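ABC transporter substrate-binding protein (Rhizobium radiobacter, PDB 6TFX) binds the opine mannopinic acid as the solute-binding protein of an ABC transporter, probably delivering it to the membrane permease for import. Local coordinates at residues Met8-Glu13 and Ile199-Leu204; Asp14-Asp19 and Thr26-Leu31; Ser294-Asn299 and Glu443-Ile448. All coordinates share one frame; numbering follows the deposited sequence.

From the N terminus, strand 5-10 runs into a loop, residues 14-19, which meets the helix 26-35 that follows it; this is contact 2, a short local closure with six residues between its segments. Contact 1 closes a far longer loop around it, pairing the end of the same strand with strand 198-203 after 185 intervening residues. The two touch directly, through Tyr201 with Ser27 and Phe203 with Val15, and so join sheet, loop and helix into one unit. Contact 3 comes later in series, on the opposite side of the chain's centre, tying the loop after strand 289-291 to helix 434-450; its centre lies about 29 Å from that of contact 2.

Contact 1: Met8-Glu13 and Ile199-Leu204; sequences MGVASE and ISYRFL
Arg202 N donates to Met8 O over 2.8 Å, the shortest of four backbone bonds joining the end of strand 5-10 to strand 198-203, a parallel pair, far apart in sequence, in the mixed sheet of this periplasmic binding protein fold. Met8 N gives its hydrogen to Ser200 O, Val10 N to Arg202 O at 2.9 Å, and Leu204 N to Val10 O. Met8 and Val10 therefore use both backbone groups, straddling Tyr201 and Phe203 in the staggered pattern of parallel strands. Between Met8 and Val10, Gly9 CA adds a CA-H...O contact to Arg202 O; the directions of the two strand segments differ by 27°.

Met8, Val10, Tyr201 and Phe203 share one face of the sheet. Val10 crosses Tyr201 at about a right angle: CG1 sits over the ring face, 4.0 Å from the centroid, in a CH-pi contact, while CG2 touches Tyr201 CE1 at 3.6 Å. Met8 SD approaches the same ring obliquely, 3.8 Å from Tyr201 CD2, a Met-aromatic contact, and the bend at chi3 (-61°) brings the CE methyl beside Tyr201 CE2. SD also packs against Ile199 CG2. Phe203 CE1 lies at the edge of the Tyr201 ring, in its plane.

Beyond the strand, an inverse gamma turn centred on Ala11 swings the chain round. Ser12 O lies 3.2 Å from Phe203 CB and at the ring's edge, near its plane; the Ser12 side chain is also about 3 Å from a bound magnesium ion.

Helix 26-35 packs on the face carrying Met8 and Tyr201, touching Tyr201 through Thr30 and Leu31 and bonding its hydroxyl through Ser27. Trp464 of strand 454-467 meets Met8 and Val10. Within the sheet, strand 221-223 pairs with strand 5-10 through Gly9, and strand 180-185 runs antiparallel to strand 198-203.

Contact 2: Asp14-Asp19 and Thr26-Leu31; sequences DVTTLD and TSDRTL. With N72 ((2~{R})-2-[[(3~{R},4~{R},5~{S})-3,4,5,6-tetrakis(oxidanyl)-2-oxidanylidene-hexyl]amino]pentanedioic acid), chain C.
The loop leading into helix 26-35 folds back on the helix's first turn, where the carboxylate of Asp28 receives two consecutive backbone N-H groups, those of Thr16 and Thr17. Thr16 N reaches Asp28 OD1 at 3.1 Å, almost straight at 170°, on the syn lone pair of that oxygen. Thr17 N bonds OD2 of the same aspartate at 2.9 Å and comes from above the carboxylate, 54° out of its plane. A weak second bond from Thr16 N to OD2 leaves this N-H shared between both oxygens.

A water completes the arrangement: it donates to Asp28 OD1 at 2.7 Å and to Asp14 O, and accepts from Ser27 OG. OD1 is thus held by a backbone N-H and a water, OD2 by the backbone, which together should fix the rotation of the carboxylate and help offset its buried charge. Farther along, Thr17 OG1 turns anti to its own backbone N (chi1 173°) and accepts from Asp19 N at 3.0 Å, an ST turn that shapes the end of the loop.

The apolar part centres on Leu31: Leu18 CD2 packs on Leu31 CB at 3.7 Å, and Val15 CG2 meets Leu31 CD1 at 4.1 Å, the valine crossing the leucine at about a right angle.

The same helix binds the opine: Thr26 N bonds OXT of mannopinic acid at 3.0 Å, and the extended Arg29 offers NE, which also bonds Thr24 O, and NH2 to OE1 in two weak bonds. Glu249, Asn251, His367 and His371 bind it too. Strand 180-185 packs on the helix through Val181 and Leu183 on Leu31, and strand 198-203 through Tyr201 on Leu31 and Phe203 on Ser27; Phe203 also meets Val15 of the loop.

Contact 3: Ser294-Asn299 and Glu443-Ile448; sequences SVIPSN and EAQKLI
Polar and apolar contacts divide this small buried interface, a loop packed on a helix, with Gln445 of helix 434-450 meeting Ser294, Val295 and Ile296 of the facing loop. The polar part is one side-chain hydrogen bond: Ser294 OG donates to Gln445 OE1 at 2.7 Å. The hydroxyl lies in the plane of the amide and on a lone pair of the oxygen, with a C=O...donor angle of 119°. Ser294 puts OG there by holding it anti to its backbone N (chi1 -167°). Asp304 N is a second donor to OE1, and Gln445 NE2 gives its hydrogens to Gly302 O and Trp441 O, so both ends of the buried amide are engaged, taking up loop polar groups, and its flip is set.

In van der Waals packing on that amide, Ile296 crosses the glutamine at about a right angle. Its CG1 is 3.6 Å from Gln445 OE1, and its CD1 methyl lies nearly equidistant from CD, OE1 and NE2 of Gln445, 3.8 Å from NE2. The apolar contact comes one turn along the helix, where Ile448 CG2 packs on Val295 CG2 at 4.0 Å, the two side chains crossing obliquely. The same valine methyl stands 4.2 Å from Gln445 CG and so bridges the two helix residues.

On the Ile448 side the contact adjoins a metal site, where Cys418 and Cys453 bind a magnesium ion and the isoleucine side chain comes within about 4 Å of each cysteine side chain. Helix 392-400 packs against both segments, with Leu396 on Ile296 and Tyr400 on Ile448, while Leu252 of strand 240-255 touches Val295 and helix 422-430 lies against Ala444.

Contact 1: Met8-Glu13 and Ile199-Leu204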
loop_
_atom_site.group_PDB
_atom_site.type_symbol
_atom_site.label_atom_id
_atom_site.label_comp_id
_atom_site.label_asym_id
_atom_site.label_seq_id
_atom_site.Cartn_x
_atom_site.Cartn_y
_atom_site.Cartn_z
ATOM N N MET A 8 -0.727 20.769 -0.745
ATOM C CA MET A 8 -0.003 19.640 -1.339
ATOM C C MET A 8 -0.686 19.123 -2.589
ATOM O O MET A 8 -1.913 19.044 -2.619
ATOM C CB MET A 8 0.253 18.523 -0.336
ATOM C CG MET A 8 -0.960 18.023 0.368
ATOM S SD MET A 8 -0.507 16.928 1.760
ATOM C CE MET A 8 0.325 15.642 0.938
ATOM N N GLY A 9 0.113 18.806 -3.606
ATOM C CA GLY A 9 -0.392 18.324 -4.885
ATOM C C GLY A 9 -0.060 16.859 -5.027
ATOM O O GLY A 9 1.099 16.480 -4.850
ATOM N N VAL A 10 -1.073 16.030 -5.335
ATOM C CA VAL A 10 -0.901 14.579 -5.406
ATOM C C VAL A 10 -1.323 14.006 -6.734
ATOM O O VAL A 10 -2.098 14.627 -7.460
ATOM C CB VAL A 10 -1.598 13.850 -4.226
ATOM C CG1 VAL A 10 -1.205 14.476 -2.874
ATOM C CG2 VAL A 10 -3.118 13.844 -4.396
ATOM N N ALA A 11 -0.813 12.795 -7.040
ATOM C CA ALA A 11 -1.119 12.083 -8.282
ATOM C C ALA A 11 -2.365 11.243 -8.039
ATOM O O ALA A 11 -2.297 10.028 -7.830
ATOM C CB ALA A 11 0.050 11.200 -8.691
ATOM N N SER A 12 -3.493 11.907 -8.022
ATOM C CA SER A 12 -4.807 11.293 -7.836
ATOM C C SER A 12 -5.833 12.200 -8.465
ATOM O O SER A 12 -5.621 13.414 -8.545
ATOM C CB SER A 12 -5.125 11.134 -6.352
ATOM O OG SER A 12 -6.418 10.578 -6.181
ATOM N N GLU A 13 -6.953 11.619 -8.892
ATOM C CA GLU A 13 -8.045 12.363 -9.505
ATOM C C GLU A 13 -9.148 12.696 -8.516
ATOM O O GLU A 13 -9.851 13.689 -8.733
ATOM C CB GLU A 13 -8.601 11.626 -10.743
ATOM C CG GLU A 13 -7.533 11.425 -11.821
ATOM C CD GLU A 13 -8.006 10.979 -13.196
ATOM O OE1 GLU A 13 -9.049 11.502 -13.654
ATOM O OE2 GLU A 13 -7.344 10.105 -13.813
ATOM N N ILE A 199 -4.852 21.939 5.765
ATOM C CA ILE A 199 -4.186 21.234 4.677
ATOM C C ILE A 199 -5.125 21.328 3.477
ATOM O O ILE A 199 -6.297 20.953 3.587
ATOM C CB ILE A 199 -3.849 19.752 4.976
ATOM C CG1 ILE A 199 -2.955 19.611 6.238
ATOM C CG2 ILE A 199 -3.192 19.070 3.750
ATOM C CD1 ILE A 199 -2.921 18.161 6.777
ATOM N N SER A 200 -4.615 21.832 2.350
ATOM C CA SER A 200 -5.360 21.855 1.088
ATOM C C SER A 200 -4.708 20.740 0.266
ATOM O O SER A 200 -3.555 20.862 -0.162
ATOM C CB SER A 200 -5.240 23.214 0.397
ATOM O OG SER A 200 -5.925 23.172 -0.849
ATOM N N TYR A 201 -5.409 19.607 0.151
ATOM C CA TYR A 201 -4.918 18.392 -0.494
ATOM C C TYR A 201 -5.483 18.394 -1.900
ATOM O O TYR A 201 -6.664 18.109 -2.103
ATOM C CB TYR A 201 -5.399 17.204 0.335
ATOM C CG TYR A 201 -4.850 15.859 -0.079
ATOM C CD1 TYR A 201 -5.524 15.067 -1.002
ATOM C CD2 TYR A 201 -3.707 15.338 0.521
ATOM C CE1 TYR A 201 -5.068 13.794 -1.332
ATOM C CE2 TYR A 201 -3.253 14.050 0.218
ATOM C CZ TYR A 201 -3.922 13.292 -0.729
ATOM O OH TYR A 201 -3.491 12.030 -1.049
ATOM N N ARG A 202 -4.644 18.788 -2.857
ATOM C CA ARG A 202 -5.035 19.001 -4.253
ATOM C C ARG A 202 -4.821 17.812 -5.174
ATOM O O ARG A 202 -3.712 17.273 -5.231
ATOM C CB ARG A 202 -4.309 20.225 -4.819
ATOM C CG ARG A 202 -4.740 21.541 -4.171
ATOM C CD ARG A 202 -4.137 22.750 -4.871
ATOM N NE ARG A 202 -4.564 22.864 -6.268
ATOM C CZ ARG A 202 -3.934 23.592 -7.189
ATOM N NH1 ARG A 202 -2.849 24.288 -6.869
ATOM N NH2 ARG A 202 -4.384 23.628 -8.436
ATOM N N PHE A 203 -5.868 17.472 -5.953
ATOM C CA PHE A 203 -5.830 16.388 -6.937
ATOM C C PHE A 203 -5.255 16.929 -8.235
ATOM O O PHE A 203 -5.890 17.750 -8.913
ATOM C CB PHE A 203 -7.230 15.799 -7.139
ATOM C CG PHE A 203 -7.744 15.161 -5.871
ATOM C CD1 PHE A 203 -7.086 14.075 -5.307
ATOM C CD2 PHE A 203 -8.888 15.640 -5.245
ATOM C CE1 PHE A 203 -7.554 13.491 -4.128
ATOM C CE2 PHE A 203 -9.362 15.050 -4.076
ATOM C CZ PHE A 203 -8.683 13.990 -3.515
ATOM N N LEU A 204 -3.988 16.602 -8.497
ATOM C CA LEU A 204 -3.295 17.104 -9.686
ATOM C C LEU A 204 -2.617 15.938 -10.361
ATOM O O LEU A 204 -1.386 15.817 -10.328
ATOM C CB LEU A 204 -2.278 18.217 -9.317
ATOM C CG LEU A 204 -2.888 19.547 -8.866
ATOM C CD1 LEU A 204 -1.883 20.374 -8.097
ATOM C CD2 LEU A 204 -3.411 20.363 -10.069
#

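Contact 2: Asp14-Asp19 and Thr26-Leu31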
loop_
_atom_site.group_PDB
_atom_site.type_symbol
_atom_site.label_atom_id
_atom_site.label_comp_id
_atom_site.label_asym_id
_atom_site.label_seq_id
_atom_site.Cartn_x
_atom_site.Cartn_y
_atom_site.Cartn_z
ATOM N N ASP A 14 -9.296 11.906 -7.414
ATOM C CA ASP A 14 -10.365 12.153 -6.436
ATOM C C ASP A 14 -10.228 11.213 -5.242
ATOM O O ASP A 14 -9.367 10.331 -5.238
ATOM C CB ASP A 14 -11.754 11.885 -7.097
ATOM C CG ASP A 14 -13.000 12.531 -6.479
ATOM O OD1 ASP A 14 -12.857 13.342 -5.517
ATOM O OD2 ASP A 14 -14.121 12.227 -6.951
ATOM N N VAL A 15 -11.086 11.418 -4.240
ATOM C CA VAL A 15 -11.243 10.562 -3.066
ATOM C C VAL A 15 -12.118 9.397 -3.529
ATOM O O VAL A 15 -13.130 9.646 -4.189
ATOM C CB VAL A 15 -12.038 11.320 -1.945
ATOM C CG1 VAL A 15 -12.534 10.369 -0.844
ATOM C CG2 VAL A 15 -11.228 12.448 -1.351
ATOM N N THR A 16 -11.803 8.155 -3.118
ATOM C CA THR A 16 -12.701 7.032 -3.372
ATOM C C THR A 16 -13.311 6.631 -2.040
ATOM O O THR A 16 -14.529 6.640 -1.911
ATOM C CB THR A 16 -12.006 5.877 -4.092
ATOM O OG1 THR A 16 -11.476 6.407 -5.310
ATOM C CG2 THR A 16 -12.970 4.727 -4.405
ATOM N N THR A 17 -12.470 6.296 -1.042
ATOM C CA THR A 17 -13.017 5.940 0.262
ATOM C C THR A 17 -12.105 6.369 1.374
ATOM O O THR A 17 -10.888 6.129 1.302
ATOM C CB THR A 17 -13.376 4.453 0.382
ATOM O OG1 THR A 17 -13.739 4.174 1.744
ATOM C CG2 THR A 17 -12.239 3.529 -0.037
ATOM N N LEU A 18 -12.699 6.981 2.403
ATOM C CA LEU A 18 -11.950 7.360 3.593
ATOM C C LEU A 18 -12.349 6.473 4.776
ATOM O O LEU A 18 -12.013 6.778 5.923
ATOM C CB LEU A 18 -12.011 8.881 3.885
ATOM C CG LEU A 18 -11.447 9.775 2.754
ATOM C CD1 LEU A 18 -11.610 11.253 3.078
ATOM C CD2 LEU A 18 -9.996 9.437 2.450
ATOM N N ASP A 19 -12.979 5.289 4.473
ATOM C CA ASP A 19 -13.198 4.273 5.499
ATOM C C ASP A 19 -11.848 3.545 5.514
ATOM O O ASP A 19 -11.417 3.018 4.480
ATOM C CB ASP A 19 -14.337 3.306 5.123
ATOM C CG ASP A 19 -14.500 2.100 6.047
ATOM O OD1 ASP A 19 -13.545 1.778 6.790
ATOM O OD2 ASP A 19 -15.564 1.455 5.998
ATOM N N THR A 26 -2.821 4.830 -2.887
ATOM C CA THR A 26 -1.902 5.621 -2.049
ATOM C C THR A 26 -2.602 6.908 -1.564
ATOM O O THR A 26 -2.457 7.279 -0.387
ATOM C CB THR A 26 -0.653 5.992 -2.853
ATOM O OG1 THR A 26 0.087 4.796 -3.067
ATOM C CG2 THR A 26 0.244 6.977 -2.101
ATOM N N SER A 27 -3.354 7.583 -2.454
ATOM C CA SER A 27 -3.986 8.843 -2.057
ATOM C C SER A 27 -4.994 8.654 -0.916
ATOM O O SER A 27 -4.981 9.420 0.048
ATOM C CB SER A 27 -4.652 9.518 -3.245
ATOM O OG SER A 27 -5.125 10.788 -2.821
ATOM N N ASP A 28 -5.853 7.633 -1.013
ATOM C CA ASP A 28 -6.836 7.407 0.067
ATOM C C ASP A 28 -6.103 6.989 1.350
ATOM O O ASP A 28 -6.437 7.476 2.431
ATOM C CB ASP A 28 -7.864 6.346 -0.338
ATOM C CG ASP A 28 -8.948 6.787 -1.319
ATOM O OD1 ASP A 28 -9.044 8.019 -1.617
ATOM O OD2 ASP A 28 -9.716 5.913 -1.779
ATOM N N ARG A 29 -5.051 6.123 1.237
ATOM C CA ARG A 29 -4.310 5.702 2.437
ATOM C C ARG A 29 -3.594 6.906 3.091
ATOM O O ARG A 29 -3.430 6.939 4.321
ATOM C CB ARG A 29 -3.260 4.638 2.098
ATOM C CG ARG A 29 -3.860 3.310 1.673
ATOM C CD ARG A 29 -2.714 2.365 1.411
ATOM N NE ARG A 29 -3.102 1.052 0.889
ATOM C CZ ARG A 29 -3.355 -0.025 1.627
ATOM N NH1 ARG A 29 -3.388 0.059 2.957
ATOM N NH2 ARG A 29 -3.603 -1.187 1.048
ATOM N N THR A 30 -3.112 7.855 2.257
ATOM C CA THR A 30 -2.404 9.039 2.774
ATOM C C THR A 30 -3.385 9.891 3.602
ATOM O O THR A 30 -3.092 10.238 4.738
ATOM C CB THR A 30 -1.801 9.864 1.641
ATOM O OG1 THR A 30 -0.881 9.051 0.910
ATOM C CG2 THR A 30 -1.055 11.112 2.166
ATOM N N LEU A 31 -4.566 10.190 3.040
ATOM C CA LEU A 31 -5.572 10.967 3.758
ATOM C C LEU A 31 -5.959 10.263 5.056
ATOM O O LEU A 31 -5.995 10.899 6.102
ATOM C CB LEU A 31 -6.795 11.165 2.856
ATOM C CG LEU A 31 -6.553 12.178 1.731
ATOM C CD1 LEU A 31 -7.687 12.120 0.675
ATOM C CD2 LEU A 31 -6.466 13.600 2.277
HETATM O OAB N72 C . 5.942 3.403 -11.340
HETATM C CAF N72 C . 5.230 2.486 -10.487
HETATM C CAG N72 C . 3.953 3.032 -9.765
HETATM O OAC N72 C . 3.867 4.420 -9.772
HETATM C CAH N72 C . 3.683 2.268 -8.467
HETATM O OAM N72 C . 4.637 1.466 -7.882
HETATM C CAI N72 C . 3.163 2.686 -7.105
HETATM O OAD N72 C . 3.544 4.012 -6.811
HETATM C CAJ N72 C . 1.719 2.297 -6.901
HETATM O OAE N72 C . 1.265 1.333 -7.569
HETATM C CAK N72 C . 0.817 3.115 -5.935
HETATM N N N72 C . 0.475 2.345 -4.763
HETATM C CA N72 C . -0.854 1.956 -4.480
HETATM C C N72 C . -1.890 2.091 -5.561
HETATM O O N72 C . -2.325 1.281 -6.473
HETATM C CB N72 C . -0.852 0.628 -3.716
HETATM C CG N72 C . -2.093 -0.265 -3.753
HETATM C CD N72 C . -2.252 -1.134 -2.503
HETATM O OE1 N72 C . -1.823 -0.756 -1.365
HETATM O OE2 N72 C . -2.837 -2.234 -2.616
HETATM O OXT N72 C . -2.340 3.233 -5.352
HETATM O O HOH W 1 -7.772 10.174 -2.706
#

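Contact 3: Ser294-Asn299 and Glu443-Ile448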
loop_
_atom_site.group_PDB
_atom_site.type_symbol
_atom_site.label_atom_id
_atom_site.label_comp_id
_atom_site.label_asym_id
_atom_site.label_seq_id
_atom_site.Cartn_x
_atom_site.Cartn_y
_atom_site.Cartn_z
ATOM N N SER A 294 12.795 -11.435 -7.025
ATOM C CA SER A 294 11.744 -12.306 -6.496
ATOM C C SER A 294 10.398 -11.631 -6.659
ATOM O O SER A 294 10.311 -10.536 -7.265
ATOM C CB SER A 294 12.003 -12.711 -5.041
ATOM O OG SER A 294 11.127 -13.780 -4.692
ATOM N N VAL A 295 9.346 -12.257 -6.121
ATOM C CA VAL A 295 7.979 -11.809 -6.298
ATOM C C VAL A 295 7.386 -11.111 -5.072
ATOM O O VAL A 295 6.176 -10.880 -5.018
ATOM C CB VAL A 295 7.092 -12.987 -6.771
ATOM C CG1 VAL A 295 7.479 -13.421 -8.188
ATOM C CG2 VAL A 295 7.175 -14.168 -5.787
ATOM N N ILE A 296 8.239 -10.747 -4.116
ATOM C CA ILE A 296 7.885 -9.952 -2.950
ATOM C C ILE A 296 8.949 -8.857 -2.804
ATOM O O ILE A 296 10.072 -9.035 -3.286
ATOM C CB ILE A 296 7.713 -10.791 -1.657
ATOM C CG1 ILE A 296 9.074 -11.240 -1.069
ATOM C CG2 ILE A 296 6.740 -11.972 -1.881
ATOM C CD1 ILE A 296 8.902 -12.010 0.246
ATOM N N PRO A 297 8.621 -7.723 -2.158
ATOM C CA PRO A 297 9.617 -6.630 -2.045
ATOM C C PRO A 297 10.882 -7.068 -1.297
ATOM O O PRO A 297 10.823 -7.931 -0.416
ATOM C CB PRO A 297 8.864 -5.533 -1.292
ATOM C CG PRO A 297 7.388 -5.782 -1.637
ATOM C CD PRO A 297 7.315 -7.320 -1.586
ATOM N N SER A 298 12.032 -6.473 -1.655
ATOM C CA SER A 298 13.323 -6.911 -1.089
ATOM C C SER A 298 13.389 -6.741 0.421
ATOM O O SER A 298 14.112 -7.488 1.095
ATOM C CB SER A 298 14.492 -6.207 -1.771
ATOM O OG SER A 298 14.440 -4.823 -1.478
ATOM N N ASN A 299 12.636 -5.756 0.948
ATOM C CA ASN A 299 12.612 -5.476 2.377
ATOM C C ASN A 299 11.462 -6.330 2.937
ATOM O O ASN A 299 10.338 -5.840 3.138
ATOM C CB ASN A 299 12.382 -3.966 2.582
ATOM C CG ASN A 299 11.671 -3.528 3.837
ATOM O OD1 ASN A 299 10.573 -2.938 3.787
ATOM N ND2 ASN A 299 12.272 -3.816 4.979
ATOM N N GLU A 443 10.895 -21.184 -0.557
ATOM C CA GLU A 443 10.343 -22.236 -1.414
ATOM C C GLU A 443 9.067 -21.715 -2.117
ATOM O O GLU A 443 8.890 -21.952 -3.325
ATOM C CB GLU A 443 10.051 -23.488 -0.590
ATOM C CG GLU A 443 9.524 -24.666 -1.402
ATOM C CD GLU A 443 9.155 -25.908 -0.603
ATOM O OE1 GLU A 443 9.382 -25.927 0.630
ATOM O OE2 GLU A 443 8.611 -26.860 -1.209
ATOM N N ALA A 444 8.222 -20.962 -1.388
ATOM C CA ALA A 444 6.999 -20.395 -1.997
ATOM C C ALA A 444 7.395 -19.440 -3.146
ATOM O O ALA A 444 6.839 -19.529 -4.236
ATOM C CB ALA A 444 6.195 -19.650 -0.944
ATOM N N GLN A 445 8.378 -18.559 -2.919
ATOM C CA GLN A 445 8.784 -17.620 -3.981
ATOM C C GLN A 445 9.308 -18.354 -5.216
ATOM O O GLN A 445 8.940 -18.003 -6.335
ATOM C CB GLN A 445 9.830 -16.637 -3.448
ATOM C CG GLN A 445 9.202 -15.656 -2.443
ATOM C CD GLN A 445 10.258 -15.000 -1.582
ATOM O OE1 GLN A 445 10.979 -14.110 -2.030
ATOM N NE2 GLN A 445 10.365 -15.449 -0.330
ATOM N N LYS A 446 10.154 -19.396 -5.009
ATOM C CA LYS A 446 10.710 -20.180 -6.123
ATOM C C LYS A 446 9.591 -20.829 -6.939
ATOM O O LYS A 446 9.660 -20.861 -8.182
ATOM C CB LYS A 446 11.670 -21.250 -5.601
ATOM C CG LYS A 446 12.984 -20.658 -5.103
ATOM C CD LYS A 446 13.981 -21.771 -4.836
ATOM C CE LYS A 446 15.376 -21.231 -4.587
ATOM N NZ LYS A 446 15.456 -20.540 -3.284
ATOM N N LEU A 447 8.549 -21.336 -6.255
ATOM C CA LEU A 447 7.440 -21.974 -6.965
ATOM C C LEU A 447 6.652 -20.959 -7.763
ATOM O O LEU A 447 6.202 -21.258 -8.871
ATOM C CB LEU A 447 6.494 -22.647 -5.961
ATOM C CG LEU A 447 7.040 -23.908 -5.283
ATOM C CD1 LEU A 447 6.235 -24.253 -4.039
ATOM C CD2 LEU A 447 7.069 -25.091 -6.249
ATOM N N ILE A 448 6.419 -19.771 -7.179
ATOM C CA ILE A 448 5.603 -18.755 -7.896
ATOM C C ILE A 448 6.387 -18.226 -9.113
ATOM O O ILE A 448 5.820 -18.037 -10.197
ATOM C CB ILE A 448 5.227 -17.613 -6.924
ATOM C CG1 ILE A 448 4.360 -18.168 -5.742
ATOM C CG2 ILE A 448 4.526 -16.450 -7.673
ATOM C CD1 ILE A 448 4.357 -17.292 -4.494
#